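Local structure of probable molybdenum cofactor guanylyltransferase (Aquifex aeolicus, 2E8B) at residues E150-K155 with W161-D166; D77-S82 with G87-L92; S10-N15 with Y117-F122. The protein probably transfers the GMP moiety of GTP to molybdenum-bound molybdopterin, a magnesium-dependent step that yields the guanine dinucleotide form of the molybdenum cofactor. All blocks are in the same frame, centred on the assembly; numbering follows the deposited sequence.

Contact 1: residues E150-K155 with W161-D166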
ATOM      1  N   GLU A 150       5.733  15.338  -4.184  1.00 24.23           N
ATOM      2  CA  GLU A 150       6.163  16.356  -3.242  1.00 24.63           C
ATOM      3  C   GLU A 150       5.611  17.720  -3.642  1.00 24.48           C
ATOM      4  O   GLU A 150       5.216  18.519  -2.792  1.00 24.28           O
ATOM      5  CB  GLU A 150       7.687  16.402  -3.200  1.00 26.65           C
ATOM      6  CG  GLU A 150       8.231  17.152  -2.016  1.00 30.63           C
ATOM      7  CD  GLU A 150       9.735  17.227  -2.036  1.00 32.28           C
ATOM      8  OE1 GLU A 150      10.390  16.162  -1.991  1.00 31.89           O
ATOM      9  OE2 GLU A 150      10.256  18.354  -2.103  1.00 34.26           O
ATOM     10  N   GLU A 151       5.587  17.976  -4.945  1.00 24.12           N
ATOM     11  CA  GLU A 151       5.084  19.234  -5.477  1.00 23.69           C
ATOM     12  C   GLU A 151       3.603  19.430  -5.158  1.00 22.98           C
ATOM     13  O   GLU A 151       3.191  20.491  -4.689  1.00 20.69           O
ATOM     14  CB  GLU A 151       5.296  19.262  -6.990  1.00 28.33           C
ATOM     15  CG  GLU A 151       4.843  20.531  -7.680  1.00 32.47           C
ATOM     16  CD  GLU A 151       5.134  20.492  -9.165  1.00 35.95           C
ATOM     17  OE1 GLU A 151       6.307  20.264  -9.529  1.00 38.57           O
ATOM     18  OE2 GLU A 151       4.199  20.685  -9.969  1.00 38.34           O
ATOM     19  N   ARG A 152       2.799  18.402  -5.415  1.00 19.78           N
ATOM     20  CA  ARG A 152       1.367  18.491  -5.154  1.00 19.25           C
ATOM     21  C   ARG A 152       1.057  18.602  -3.658  1.00 18.97           C
ATOM     22  O   ARG A 152       0.191  19.379  -3.260  1.00 17.11           O
ATOM     23  CB  ARG A 152       0.647  17.283  -5.762  1.00 18.48           C
ATOM     24  CG  ARG A 152       0.807  17.164  -7.278  1.00 18.02           C
ATOM     25  CD  ARG A 152      -0.174  16.157  -7.862  1.00 20.34           C
ATOM     26  NE  ARG A 152      -1.538  16.679  -7.871  1.00 20.99           N
ATOM     27  CZ  ARG A 152      -2.013  17.504  -8.797  1.00 22.63           C
ATOM     28  NH1 ARG A 152      -1.235  17.900  -9.798  1.00 25.12           N
ATOM     29  NH2 ARG A 152      -3.260  17.942  -8.721  1.00 24.54           N
ATOM     30  N   ILE A 153       1.756  17.833  -2.828  1.00 18.44           N
ATOM     31  CA  ILE A 153       1.519  17.901  -1.388  1.00 17.83           C
ATOM     32  C   ILE A 153       1.877  19.310  -0.919  1.00 19.86           C
ATOM     33  O   ILE A 153       1.148  19.928  -0.143  1.00 19.74           O
ATOM     34  CB  ILE A 153       2.371  16.863  -0.620  1.00 19.06           C
ATOM     35  CG1 ILE A 153       1.941  15.446  -1.019  1.00 18.90           C
ATOM     36  CG2 ILE A 153       2.203  17.055   0.883  1.00 18.89           C
ATOM     37  CD1 ILE A 153       2.681  14.341  -0.298  1.00 18.30           C
ATOM     38  N   LYS A 154       3.001  19.818  -1.411  1.00 19.46           N
ATOM     39  CA  LYS A 154       3.455  21.158  -1.058  1.00 22.35           C
ATOM     40  C   LYS A 154       2.384  22.181  -1.435  1.00 21.16           C
ATOM     41  O   LYS A 154       2.148  23.145  -0.701  1.00 21.59           O
ATOM     42  CB  LYS A 154       4.774  21.464  -1.783  1.00 22.01           C
ATOM     43  CG  LYS A 154       5.442  22.775  -1.382  1.00 28.11           C
ATOM     44  CD  LYS A 154       4.782  23.974  -2.040  1.00 32.66           C
ATOM     45  CE  LYS A 154       4.999  23.962  -3.544  1.00 35.13           C
ATOM     46  NZ  LYS A 154       6.449  23.998  -3.883  1.00 36.74           N
ATOM     47  N   LYS A 155       1.727  21.965  -2.571  1.00 22.72           N
ATOM     48  CA  LYS A 155       0.686  22.880  -3.026  1.00 23.39           C
ATOM     49  C   LYS A 155      -0.653  22.618  -2.344  1.00 22.51           C
ATOM     50  O   LYS A 155      -1.645  23.292  -2.624  1.00 23.28           O
ATOM     51  CB  LYS A 155       0.529  22.799  -4.544  1.00 24.19           C
ATOM     52  CG  LYS A 155       1.721  23.365  -5.310  1.00 28.29           C
ATOM     53  CD  LYS A 155       1.536  23.209  -6.808  1.00 31.44           C
ATOM     54  CE  LYS A 155       2.717  23.773  -7.583  1.00 33.95           C
ATOM     55  NZ  LYS A 155       2.533  23.592  -9.052  1.00 36.26           N
ATOM     56  N   TRP A 161      -5.987  10.716  -6.587  1.00 13.55           N
ATOM     57  CA  TRP A 161      -6.650  10.644  -7.892  1.00 14.08           C
ATOM     58  C   TRP A 161      -6.076  11.724  -8.797  1.00 14.07           C
ATOM     59  O   TRP A 161      -5.802  11.483  -9.968  1.00 12.25           O
ATOM     60  CB  TRP A 161      -8.160  10.869  -7.778  1.00 14.77           C
ATOM     61  CG  TRP A 161      -8.949   9.697  -7.288  1.00 13.95           C
ATOM     62  CD1 TRP A 161      -8.510   8.412  -7.121  1.00 14.85           C
ATOM     63  CD2 TRP A 161     -10.330   9.701  -6.912  1.00 15.44           C
ATOM     64  NE1 TRP A 161      -9.537   7.618  -6.662  1.00 13.69           N
ATOM     65  CE2 TRP A 161     -10.665   8.384  -6.528  1.00 14.98           C
ATOM     66  CE3 TRP A 161     -11.320  10.693  -6.864  1.00 15.50           C
ATOM     67  CZ2 TRP A 161     -11.950   8.030  -6.100  1.00 15.24           C
ATOM     68  CZ3 TRP A 161     -12.598  10.342  -6.437  1.00 16.10           C
ATOM     69  CH2 TRP A 161     -12.899   9.022  -6.063  1.00 16.05           C
ATOM     70  N   ALA A 162      -5.896  12.922  -8.247  1.00 12.89           N
ATOM     71  CA  ALA A 162      -5.353  14.039  -9.016  1.00 14.02           C
ATOM     72  C   ALA A 162      -3.894  13.771  -9.353  1.00 14.68           C
ATOM     73  O   ALA A 162      -3.431  14.078 -10.452  1.00 16.61           O
ATOM     74  CB  ALA A 162      -5.482  15.338  -8.219  1.00 13.25           C
ATOM     75  N   LEU A 163      -3.170  13.202  -8.399  1.00 13.47           N
ATOM     76  CA  LEU A 163      -1.767  12.874  -8.612  1.00 14.05           C
ATOM     77  C   LEU A 163      -1.638  11.908  -9.785  1.00 13.63           C
ATOM     78  O   LEU A 163      -0.834  12.125 -10.692  1.00 14.87           O
ATOM     79  CB  LEU A 163      -1.172  12.220  -7.364  1.00 13.40           C
ATOM     80  CG  LEU A 163       0.212  11.581  -7.538  1.00 13.56           C
ATOM     81  CD1 LEU A 163       1.277  12.668  -7.740  1.00 13.93           C
ATOM     82  CD2 LEU A 163       0.546  10.743  -6.304  1.00 16.45           C
ATOM     83  N   LEU A 164      -2.438  10.847  -9.757  1.00 15.11           N
ATOM     84  CA  LEU A 164      -2.393   9.835 -10.801  1.00 12.82           C
ATOM     85  C   LEU A 164      -2.792  10.368 -12.175  1.00 12.94           C
ATOM     86  O   LEU A 164      -2.215   9.966 -13.182  1.00 14.04           O
ATOM     87  CB  LEU A 164      -3.254   8.634 -10.406  1.00 12.82           C
ATOM     88  CG  LEU A 164      -2.694   7.814  -9.234  1.00 13.51           C
ATOM     89  CD1 LEU A 164      -3.608   6.628  -8.974  1.00 15.26           C
ATOM     90  CD2 LEU A 164      -1.291   7.327  -9.549  1.00 15.32           C
ATOM     91  N   LYS A 165      -3.771  11.267 -12.228  1.00 14.13           N
ATOM     92  CA  LYS A 165      -4.158  11.838 -13.514  1.00 16.48           C
ATOM     93  C   LYS A 165      -3.006  12.695 -14.037  1.00 16.51           C
ATOM     94  O   LYS A 165      -2.743  12.745 -15.238  1.00 18.92           O
ATOM     95  CB  LYS A 165      -5.415  12.698 -13.368  1.00 16.23           C
ATOM     96  CG  LYS A 165      -6.680  11.885 -13.214  1.00 19.95           C
ATOM     97  CD  LYS A 165      -7.909  12.767 -13.305  1.00 22.33           C
ATOM     98  CE  LYS A 165      -9.148  11.932 -13.568  1.00 26.87           C
ATOM     99  NZ  LYS A 165     -10.358  12.784 -13.747  1.00 29.46           N
ATOM    100  N   ASP A 166      -2.304  13.348 -13.120  1.00 15.35           N
ATOM    101  CA  ASP A 166      -1.184  14.207 -13.481  1.00 17.02           C
ATOM    102  C   ASP A 166      -0.025  13.403 -14.066  1.00 18.74           C
ATOM    103  O   ASP A 166       0.404  13.643 -15.194  1.00 19.04           O
ATOM    104  CB  ASP A 166      -0.710  14.975 -12.239  1.00 18.99           C
ATOM    105  CG  ASP A 166       0.335  16.025 -12.558  1.00 24.28           C
ATOM    106  OD1 ASP A 166       0.730  16.150 -13.736  1.00 24.85           O
ATOM    107  OD2 ASP A 166       0.764  16.731 -11.616  1.00 25.45           O
TER
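R152 and L163 mark the closest backbone approach of two consecutive helices, with their CA atoms 7.3 Å apart. The segments 150-154 and 161-166 run roughly antiparallel, at 139° between their directions. Their axes stay 10.8 Å apart at the nearest point. That spacing is wide for bare helix packing, and the long side chain of R152 fills it. The two helices pair as an alpha-hairpin within the MobA-like NTP transferase (GT-A) domain, joined by the short link 155-159.

R152 does nearly all the bridging. Its aliphatic part reaches the second helix first: CD lies 3.7 Å from CA of L163 and also touches CD1 of the same leucine. The chain then bends at chi3, which turns the guanidinium along the surface of helix 160-167. Carbonyl O of A162 sits over the centre of one guanidinium face, 4.0 Å above its plane. R152 NH2 meets the methyl CB of A162 at 3.5 Å.

NH1 points the other way along the helix, to D166. R152 NH1 forms a salt bridge with D166 OD2 at 2.9 Å, and this oxygen lies at the guanidinium edge. The two planes are 78° apart, and the N-H...O angle is only 128°. The hydrogen bond is therefore weak, and the pairing is probably mainly electrostatic. D166 OD2 has a second cationic partner, K148, one turn earlier on the first helix. D157 in the connecting loop takes R152 NH2 in a second salt bridge.

The arginine thus carries two carboxylates on two different nitrogens, one from the loop and one from the second helix. This shared charge probably limits rotation of the guanidinium. Together with the apolar contact at L163, it ties both helices and their turn together.

Contact 2: residues D77-S82 with G87-L92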
ATOM      1  N   ASP A  77       6.538   7.887   9.276  1.00 16.56           N
ATOM      2  CA  ASP A  77       5.786   8.941   8.608  1.00 17.42           C
ATOM      3  C   ASP A  77       5.845  10.047   9.666  1.00 18.13           C
ATOM      4  O   ASP A  77       5.178   9.964  10.701  1.00 16.44           O
ATOM      5  CB  ASP A  77       4.347   8.469   8.383  1.00 17.52           C
ATOM      6  CG  ASP A  77       3.406   9.590   7.979  1.00 19.58           C
ATOM      7  OD1 ASP A  77       3.793  10.773   8.066  1.00 17.21           O
ATOM      8  OD2 ASP A  77       2.259   9.275   7.589  1.00 17.02           O
ATOM      9  N   GLU A  78       6.654  11.071   9.405  1.00 19.84           N
ATOM     10  CA  GLU A  78       6.858  12.158  10.356  1.00 19.57           C
ATOM     11  C   GLU A  78       5.848  13.304  10.313  1.00 18.49           C
ATOM     12  O   GLU A  78       5.938  14.246  11.098  1.00 17.86           O
ATOM     13  CB  GLU A  78       8.277  12.709  10.180  1.00 21.63           C
ATOM     14  CG  GLU A  78       9.330  11.607  10.106  1.00 24.94           C
ATOM     15  CD  GLU A  78      10.730  12.126   9.841  1.00 26.80           C
ATOM     16  OE1 GLU A  78      11.371  12.627  10.790  1.00 29.24           O
ATOM     17  OE2 GLU A  78      11.185  12.038   8.682  1.00 28.70           O
ATOM     18  N   PHE A  79       4.889  13.227   9.402  1.00 18.19           N
ATOM     19  CA  PHE A  79       3.872  14.265   9.281  1.00 19.09           C
ATOM     20  C   PHE A  79       2.774  14.094  10.321  1.00 19.93           C
ATOM     21  O   PHE A  79       2.488  12.979  10.760  1.00 19.24           O
ATOM     22  CB  PHE A  79       3.247  14.226   7.888  1.00 17.91           C
ATOM     23  CG  PHE A  79       4.188  14.625   6.793  1.00 16.84           C
ATOM     24  CD1 PHE A  79       5.070  13.699   6.245  1.00 18.71           C
ATOM     25  CD2 PHE A  79       4.201  15.932   6.313  1.00 19.03           C
ATOM     26  CE1 PHE A  79       5.953  14.063   5.233  1.00 19.96           C
ATOM     27  CE2 PHE A  79       5.075  16.307   5.305  1.00 19.37           C
ATOM     28  CZ  PHE A  79       5.956  15.371   4.761  1.00 20.70           C
ATOM     29  N   GLU A  80       2.160  15.208  10.704  1.00 21.66           N
ATOM     30  CA  GLU A  80       1.071  15.199  11.675  1.00 23.33           C
ATOM     31  C   GLU A  80      -0.229  14.797  10.978  1.00 22.46           C
ATOM     32  O   GLU A  80      -1.021  14.015  11.510  1.00 21.70           O
ATOM     33  CB  GLU A  80       0.905  16.590  12.298  1.00 25.65           C
ATOM     34  CG  GLU A  80       2.128  17.103  13.042  1.00 32.04           C
ATOM     35  CD  GLU A  80       2.444  16.293  14.287  1.00 35.08           C
ATOM     36  OE1 GLU A  80       1.561  16.177  15.162  1.00 39.12           O
ATOM     37  OE2 GLU A  80       3.577  15.775  14.392  1.00 39.53           O
ATOM     38  N   GLU A  81      -0.447  15.339   9.784  1.00 22.99           N
ATOM     39  CA  GLU A  81      -1.649  15.032   9.019  1.00 23.16           C
ATOM     40  C   GLU A  81      -1.661  13.587   8.550  1.00 23.31           C
ATOM     41  O   GLU A  81      -0.634  13.048   8.143  1.00 22.32           O
ATOM     42  CB  GLU A  81      -1.758  15.940   7.796  1.00 25.75           C
ATOM     43  CG  GLU A  81      -2.232  17.348   8.085  1.00 27.67           C
ATOM     44  CD  GLU A  81      -2.243  18.195   6.835  1.00 29.58           C
ATOM     45  OE1 GLU A  81      -1.153  18.412   6.269  1.00 26.42           O
ATOM     46  OE2 GLU A  81      -3.334  18.635   6.412  1.00 29.58           O
ATOM     47  N   SER A  82      -2.835  12.969   8.601  1.00 21.69           N
ATOM     48  CA  SER A  82      -2.983  11.590   8.170  1.00 23.22           C
ATOM     49  C   SER A  82      -3.669  11.545   6.808  1.00 22.25           C
ATOM     50  O   SER A  82      -4.889  11.670   6.711  1.00 25.51           O
ATOM     51  CB  SER A  82      -3.803  10.803   9.193  1.00 25.23           C
ATOM     52  OG  SER A  82      -3.989   9.463   8.778  1.00 30.07           O
ATOM     53  N   GLY A  87       1.582   8.887   3.088  1.00 15.69           N
ATOM     54  CA  GLY A  87       2.170   7.577   3.320  1.00 15.96           C
ATOM     55  C   GLY A  87       2.926   7.156   2.066  1.00 15.31           C
ATOM     56  O   GLY A  87       3.990   6.530   2.136  1.00 14.89           O
ATOM     57  N   LEU A  88       2.366   7.507   0.912  1.00 15.56           N
ATOM     58  CA  LEU A  88       2.970   7.195  -0.377  1.00 15.27           C
ATOM     59  C   LEU A  88       4.289   7.946  -0.505  1.00 13.74           C
ATOM     60  O   LEU A  88       5.298   7.384  -0.914  1.00 14.56           O
ATOM     61  CB  LEU A  88       2.021   7.602  -1.508  1.00 17.90           C
ATOM     62  CG  LEU A  88       2.439   7.276  -2.943  1.00 19.06           C
ATOM     63  CD1 LEU A  88       2.597   5.771  -3.092  1.00 21.26           C
ATOM     64  CD2 LEU A  88       1.389   7.791  -3.920  1.00 21.59           C
ATOM     65  N   TYR A  89       4.274   9.226  -0.147  1.00 15.12           N
ATOM     66  CA  TYR A  89       5.472  10.052  -0.203  1.00 14.23           C
ATOM     67  C   TYR A  89       6.554   9.427   0.678  1.00 15.49           C
ATOM     68  O   TYR A  89       7.705   9.280   0.265  1.00 17.47           O
ATOM     69  CB  TYR A  89       5.149  11.464   0.294  1.00 16.25           C
ATOM     70  CG  TYR A  89       6.362  12.307   0.623  1.00 16.43           C
ATOM     71  CD1 TYR A  89       7.149  12.856  -0.386  1.00 19.81           C
ATOM     72  CD2 TYR A  89       6.735  12.534   1.948  1.00 20.27           C
ATOM     73  CE1 TYR A  89       8.278  13.612  -0.084  1.00 22.40           C
ATOM     74  CE2 TYR A  89       7.868  13.285   2.262  1.00 23.63           C
ATOM     75  CZ  TYR A  89       8.630  13.819   1.238  1.00 22.42           C
ATOM     76  OH  TYR A  89       9.754  14.554   1.536  1.00 28.29           O
ATOM     77  N   THR A  90       6.169   9.051   1.892  1.00 15.25           N
ATOM     78  CA  THR A  90       7.105   8.451   2.833  1.00 14.93           C
ATOM     79  C   THR A  90       7.717   7.171   2.279  1.00 14.28           C
ATOM     80  O   THR A  90       8.908   6.926   2.444  1.00 14.31           O
ATOM     81  CB  THR A  90       6.413   8.149   4.170  1.00 15.09           C
ATOM     82  OG1 THR A  90       5.911   9.373   4.720  1.00 14.55           O
ATOM     83  CG2 THR A  90       7.395   7.519   5.157  1.00 18.00           C
ATOM     84  N   ALA A  91       6.901   6.359   1.614  1.00 12.97           N
ATOM     85  CA  ALA A  91       7.380   5.110   1.040  1.00 14.02           C
ATOM     86  C   ALA A  91       8.390   5.362  -0.080  1.00 15.91           C
ATOM     87  O   ALA A  91       9.467   4.763  -0.104  1.00 15.28           O
ATOM     88  CB  ALA A  91       6.200   4.304   0.496  1.00 13.98           C
ATOM     89  N   LEU A  92       8.040   6.255  -1.002  1.00 16.91           N
ATOM     90  CA  LEU A  92       8.908   6.550  -2.138  1.00 18.42           C
ATOM     91  C   LEU A  92      10.201   7.253  -1.751  1.00 18.87           C
ATOM     92  O   LEU A  92      11.232   7.073  -2.401  1.00 18.11           O
ATOM     93  CB  LEU A  92       8.143   7.362  -3.176  1.00 19.98           C
ATOM     94  CG  LEU A  92       6.993   6.571  -3.807  1.00 20.22           C
ATOM     95  CD1 LEU A  92       6.229   7.452  -4.768  1.00 20.39           C
ATOM     96  CD2 LEU A  92       7.544   5.342  -4.522  1.00 21.41           C
TER
HETATM   97  O   HOH W   1       7.620  11.083   6.567  1.00 28.12           O
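The rings of F79 and Y89 are turned steeply against each other, their planes 80° apart. Their centroids are 5.8 Å apart. Y89 brings CE2 to the edge of the F79 ring, where the nearest atom is CE1 at 3.6 Å. CZ of F79 adds a looser touch on the same side of the tyrosine ring. D77 OD1 also lies at the F79 edge, in the plane of the ring. On the helix side, Y89 packs further against L146 of helix 146-154.

The D77 side chain reaches forward along its own loop. Its CG stands anti to the backbone N (chi1 167°), which places D77 OD1 to accept a hydrogen bond from F79 N at 3.0 Å. This is an Asx turn, and the bond meets OD1 nearly along its C-O axis. The other oxygen, OD2, forms a salt bridge with K62. K62 NZ also donates to the carbonyls of F79 and E81.

T90 faces the start of the loop. Its OG1 lies 3.9 Å from CA of D77, a packing distance. A water spans the gap: it donates to T90 OG1 and accepts from E78 N, both at 3.0 Å from its oxygen. T90 OG1 is also bonded to the carbonyl of I86.

Were D77 replaced by alanine, K62 would probably lose its carboxylate mate and the F79 amide its acceptor, and the turn could shift.

D77 is a predicted GTP-binding residue. The loop that carries it is held by the K62 charge, the Asx turn and the water, so its position close to the predicted site at G22 is probably well defined.

Contact 3: residues S10-N15 with Y117-F122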
ATOM      1  N   SER A  10      13.494 -13.004  -9.173  1.00 39.46           N
ATOM      2  CA  SER A  10      13.631 -13.617 -10.491  1.00 38.24           C
ATOM      3  C   SER A  10      12.697 -13.035 -11.551  1.00 36.39           C
ATOM      4  O   SER A  10      13.147 -12.319 -12.446  1.00 36.20           O
ATOM      5  CB  SER A  10      13.428 -15.132 -10.389  1.00 38.90           C
ATOM      6  OG  SER A  10      12.154 -15.446  -9.857  1.00 41.31           O
ATOM      7  N   LEU A  11      11.403 -13.331 -11.456  1.00 33.96           N
ATOM      8  CA  LEU A  11      10.446 -12.839 -12.445  1.00 31.68           C
ATOM      9  C   LEU A  11      10.158 -11.344 -12.371  1.00 30.60           C
ATOM     10  O   LEU A  11       9.838 -10.721 -13.382  1.00 30.76           O
ATOM     11  CB  LEU A  11       9.134 -13.627 -12.361  1.00 30.51           C
ATOM     12  CG  LEU A  11       9.175 -14.996 -13.048  1.00 30.93           C
ATOM     13  CD1 LEU A  11      10.210 -15.879 -12.377  1.00 32.92           C
ATOM     14  CD2 LEU A  11       7.809 -15.650 -12.990  1.00 32.41           C
ATOM     15  N   SER A  12      10.260 -10.763 -11.183  1.00 28.58           N
ATOM     16  CA  SER A  12      10.022  -9.333 -11.041  1.00 28.03           C
ATOM     17  C   SER A  12      11.199  -8.662 -10.353  1.00 27.21           C
ATOM     18  O   SER A  12      11.778  -9.218  -9.418  1.00 27.25           O
ATOM     19  CB  SER A  12       8.745  -9.074 -10.243  1.00 26.21           C
ATOM     20  OG  SER A  12       8.573  -7.685 -10.032  1.00 26.16           O
ATOM     21  N   LYS A  13      11.555  -7.472 -10.826  1.00 26.77           N
ATOM     22  CA  LYS A  13      12.663  -6.726 -10.246  1.00 26.97           C
ATOM     23  C   LYS A  13      12.185  -5.882  -9.074  1.00 26.31           C
ATOM     24  O   LYS A  13      12.968  -5.168  -8.449  1.00 26.76           O
ATOM     25  CB  LYS A  13      13.323  -5.840 -11.305  1.00 28.68           C
ATOM     26  CG  LYS A  13      14.126  -6.613 -12.344  1.00 32.43           C
ATOM     27  CD  LYS A  13      15.308  -7.340 -11.710  1.00 34.38           C
ATOM     28  CE  LYS A  13      16.187  -7.999 -12.764  1.00 36.86           C
ATOM     29  NZ  LYS A  13      17.362  -8.697 -12.166  1.00 37.01           N
ATOM     30  N   VAL A  14      10.891  -5.959  -8.788  1.00 24.16           N
ATOM     31  CA  VAL A  14      10.329  -5.230  -7.660  1.00 21.79           C
ATOM     32  C   VAL A  14      10.526  -6.164  -6.471  1.00 20.51           C
ATOM     33  O   VAL A  14       9.801  -7.146  -6.311  1.00 21.97           O
ATOM     34  CB  VAL A  14       8.822  -4.937  -7.864  1.00 20.37           C
ATOM     35  CG1 VAL A  14       8.262  -4.208  -6.647  1.00 20.07           C
ATOM     36  CG2 VAL A  14       8.620  -4.096  -9.120  1.00 20.36           C
ATOM     37  N   ASN A  15      11.532  -5.867  -5.654  1.00 19.80           N
ATOM     38  CA  ASN A  15      11.849  -6.697  -4.498  1.00 19.94           C
ATOM     39  C   ASN A  15      11.407  -6.123  -3.157  1.00 18.97           C
ATOM     40  O   ASN A  15      11.526  -6.792  -2.130  1.00 18.12           O
ATOM     41  CB  ASN A  15      13.357  -6.954  -4.443  1.00 23.02           C
ATOM     42  CG  ASN A  15      13.875  -7.659  -5.678  1.00 25.68           C
ATOM     43  OD1 ASN A  15      13.448  -8.768  -5.997  1.00 28.05           O
ATOM     44  ND2 ASN A  15      14.804  -7.018  -6.379  1.00 26.11           N
ATOM     45  N   TYR A 117      -0.204 -10.922  -9.693  1.00 12.29           N
ATOM     46  CA  TYR A 117      -0.832 -10.572 -10.966  1.00 12.53           C
ATOM     47  C   TYR A 117      -0.508  -9.121 -11.298  1.00 12.88           C
ATOM     48  O   TYR A 117      -0.261  -8.779 -12.460  1.00 12.94           O
ATOM     49  CB  TYR A 117      -2.354 -10.753 -10.915  1.00 11.61           C
ATOM     50  CG  TYR A 117      -3.016 -10.611 -12.273  1.00 11.82           C
ATOM     51  CD1 TYR A 117      -2.878 -11.602 -13.244  1.00 13.10           C
ATOM     52  CD2 TYR A 117      -3.768  -9.478 -12.590  1.00 14.04           C
ATOM     53  CE1 TYR A 117      -3.473 -11.471 -14.500  1.00 14.74           C
ATOM     54  CE2 TYR A 117      -4.368  -9.336 -13.844  1.00 14.61           C
ATOM     55  CZ  TYR A 117      -4.212 -10.337 -14.791  1.00 15.78           C
ATOM     56  OH  TYR A 117      -4.776 -10.199 -16.037  1.00 17.41           O
ATOM     57  N   VAL A 118      -0.497  -8.267 -10.278  1.00 12.82           N
ATOM     58  CA  VAL A 118      -0.177  -6.865 -10.507  1.00 12.65           C
ATOM     59  C   VAL A 118       1.276  -6.749 -10.947  1.00 12.51           C
ATOM     60  O   VAL A 118       1.581  -6.039 -11.903  1.00 12.67           O
ATOM     61  CB  VAL A 118      -0.426  -6.007  -9.247  1.00 10.98           C
ATOM     62  CG1 VAL A 118       0.079  -4.578  -9.476  1.00 13.39           C
ATOM     63  CG2 VAL A 118      -1.913  -5.970  -8.953  1.00 13.49           C
ATOM     64  N   LEU A 119       2.168  -7.470 -10.272  1.00 11.42           N
ATOM     65  CA  LEU A 119       3.583  -7.435 -10.634  1.00 10.97           C
ATOM     66  C   LEU A 119       3.802  -7.879 -12.076  1.00 12.03           C
ATOM     67  O   LEU A 119       4.600  -7.284 -12.804  1.00 13.62           O
ATOM     68  CB  LEU A 119       4.409  -8.343  -9.716  1.00 12.82           C
ATOM     69  CG  LEU A 119       4.612  -7.882  -8.271  1.00 11.83           C
ATOM     70  CD1 LEU A 119       5.426  -8.916  -7.510  1.00 15.38           C
ATOM     71  CD2 LEU A 119       5.322  -6.544  -8.267  1.00 14.60           C
ATOM     72  N   GLU A 120       3.109  -8.939 -12.477  1.00 12.51           N
ATOM     73  CA  GLU A 120       3.248  -9.464 -13.832  1.00 12.67           C
ATOM     74  C   GLU A 120       2.816  -8.438 -14.873  1.00 13.69           C
ATOM     75  O   GLU A 120       3.390  -8.368 -15.958  1.00 12.86           O
ATOM     76  CB  GLU A 120       2.414 -10.743 -13.993  1.00 13.56           C
ATOM     77  CG  GLU A 120       2.503 -11.379 -15.379  1.00 15.84           C
ATOM     78  CD  GLU A 120       1.629 -12.620 -15.524  1.00 16.37           C
ATOM     79  OE1 GLU A 120       1.644 -13.473 -14.611  1.00 13.34           O
ATOM     80  OE2 GLU A 120       0.940 -12.751 -16.562  1.00 18.82           O
ATOM     81  N   ASN A 121       1.813  -7.637 -14.528  1.00 13.08           N
ATOM     82  CA  ASN A 121       1.277  -6.632 -15.440  1.00 12.72           C
ATOM     83  C   ASN A 121       1.770  -5.209 -15.199  1.00 13.70           C
ATOM     84  O   ASN A 121       1.187  -4.251 -15.712  1.00 15.26           O
ATOM     85  CB  ASN A 121      -0.249  -6.657 -15.371  1.00 13.93           C
ATOM     86  CG  ASN A 121      -0.826  -7.895 -16.008  1.00 16.39           C
ATOM     87  OD1 ASN A 121      -0.914  -7.987 -17.231  1.00 19.28           O
ATOM     88  ND2 ASN A 121      -1.207  -8.867 -15.186  1.00 17.98           N
ATOM     89  N   PHE A 122       2.855  -5.065 -14.446  1.00 14.39           N
ATOM     90  CA  PHE A 122       3.381  -3.737 -14.163  1.00 15.25           C
ATOM     91  C   PHE A 122       3.912  -2.996 -15.390  1.00 16.00           C
ATOM     92  O   PHE A 122       4.586  -3.573 -16.242  1.00 17.06           O
ATOM     93  CB  PHE A 122       4.495  -3.811 -13.113  1.00 16.03           C
ATOM     94  CG  PHE A 122       5.264  -2.529 -12.960  1.00 15.83           C
ATOM     95  CD1 PHE A 122       4.607  -1.342 -12.641  1.00 16.00           C
ATOM     96  CD2 PHE A 122       6.641  -2.496 -13.164  1.00 17.48           C
ATOM     97  CE1 PHE A 122       5.311  -0.138 -12.530  1.00 17.83           C
ATOM     98  CE2 PHE A 122       7.350  -1.301 -13.055  1.00 17.56           C
ATOM     99  CZ  PHE A 122       6.683  -0.119 -12.738  1.00 16.34           C
TER
HETATM  100  O   HOH W   2       7.296  -6.599 -12.058  1.00 28.20           O
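S12 and V14 meet L119; the torsions of S12 and L119 bring the touching groups together. S12 OG is anti to its own amide nitrogen (chi1 176°), which sets the hydroxyl over the chain ahead. There it accepts from V14 N at 3.1 Å, nearly straight at 161°. This is an ST turn. In L119, CG stands opposite the carbonyl carbon (chi1 -71°). CD1 continues the extended chain, and CD2, the side branch, turns toward S12 and V14.

That one methyl makes the contact. CD2 of L119 lies 3.9 Å from OG of S12 and the same distance from CB of V14. Both valine methyls, CG1 and CG2, stand only slightly farther from it. The methyl therefore rests against the branch point of V14.

A water lies 2.6 Å from S12 OG and donates to the carbonyl O of L119 at 2.9 Å. It joins the turn to the last turn of the helix, where the L119 carbonyl also receives the amide of F122.

At this helix end, N121 folds back to Y117. Its ND2 and its amide N both bond to the Y117 carbonyl, from opposite faces of the carbonyl plane. The same ND2 lies over the centre of the Y117 ring.

The contact joins the loop before strand 16-22 to the C-terminal end of helix 112-120. F101 of strand 99-104 and V140 of strand 140-142 pack on L119. V14 touches N99 and V140, so loop and helix end pack on the same two adjacent strands of the sheet.

In the fold
Contact 3 joins the segments farthest apart in sequence, 10-15 and 117-122. Contact 2 falls within the span between them, and contact 1 follows later. Contacts 1 and 2 are neighbours, with centres 14 Å apart. Helix 84-94 links them: Y89 packs on E150 and I153, and L88 on L163. Contact 3 lies about 25 Å from each, centre to centre, and across the chain's centre from contact 2. Strands 99-104 and 140-142 serve both regions, since L88 and L92 pack on them as L119 does. Contact 2 holds the predicted GTP-binding D77; contact 3 lies away from the annotated sites. Both regions thus pack on strands of the same mixed sheet.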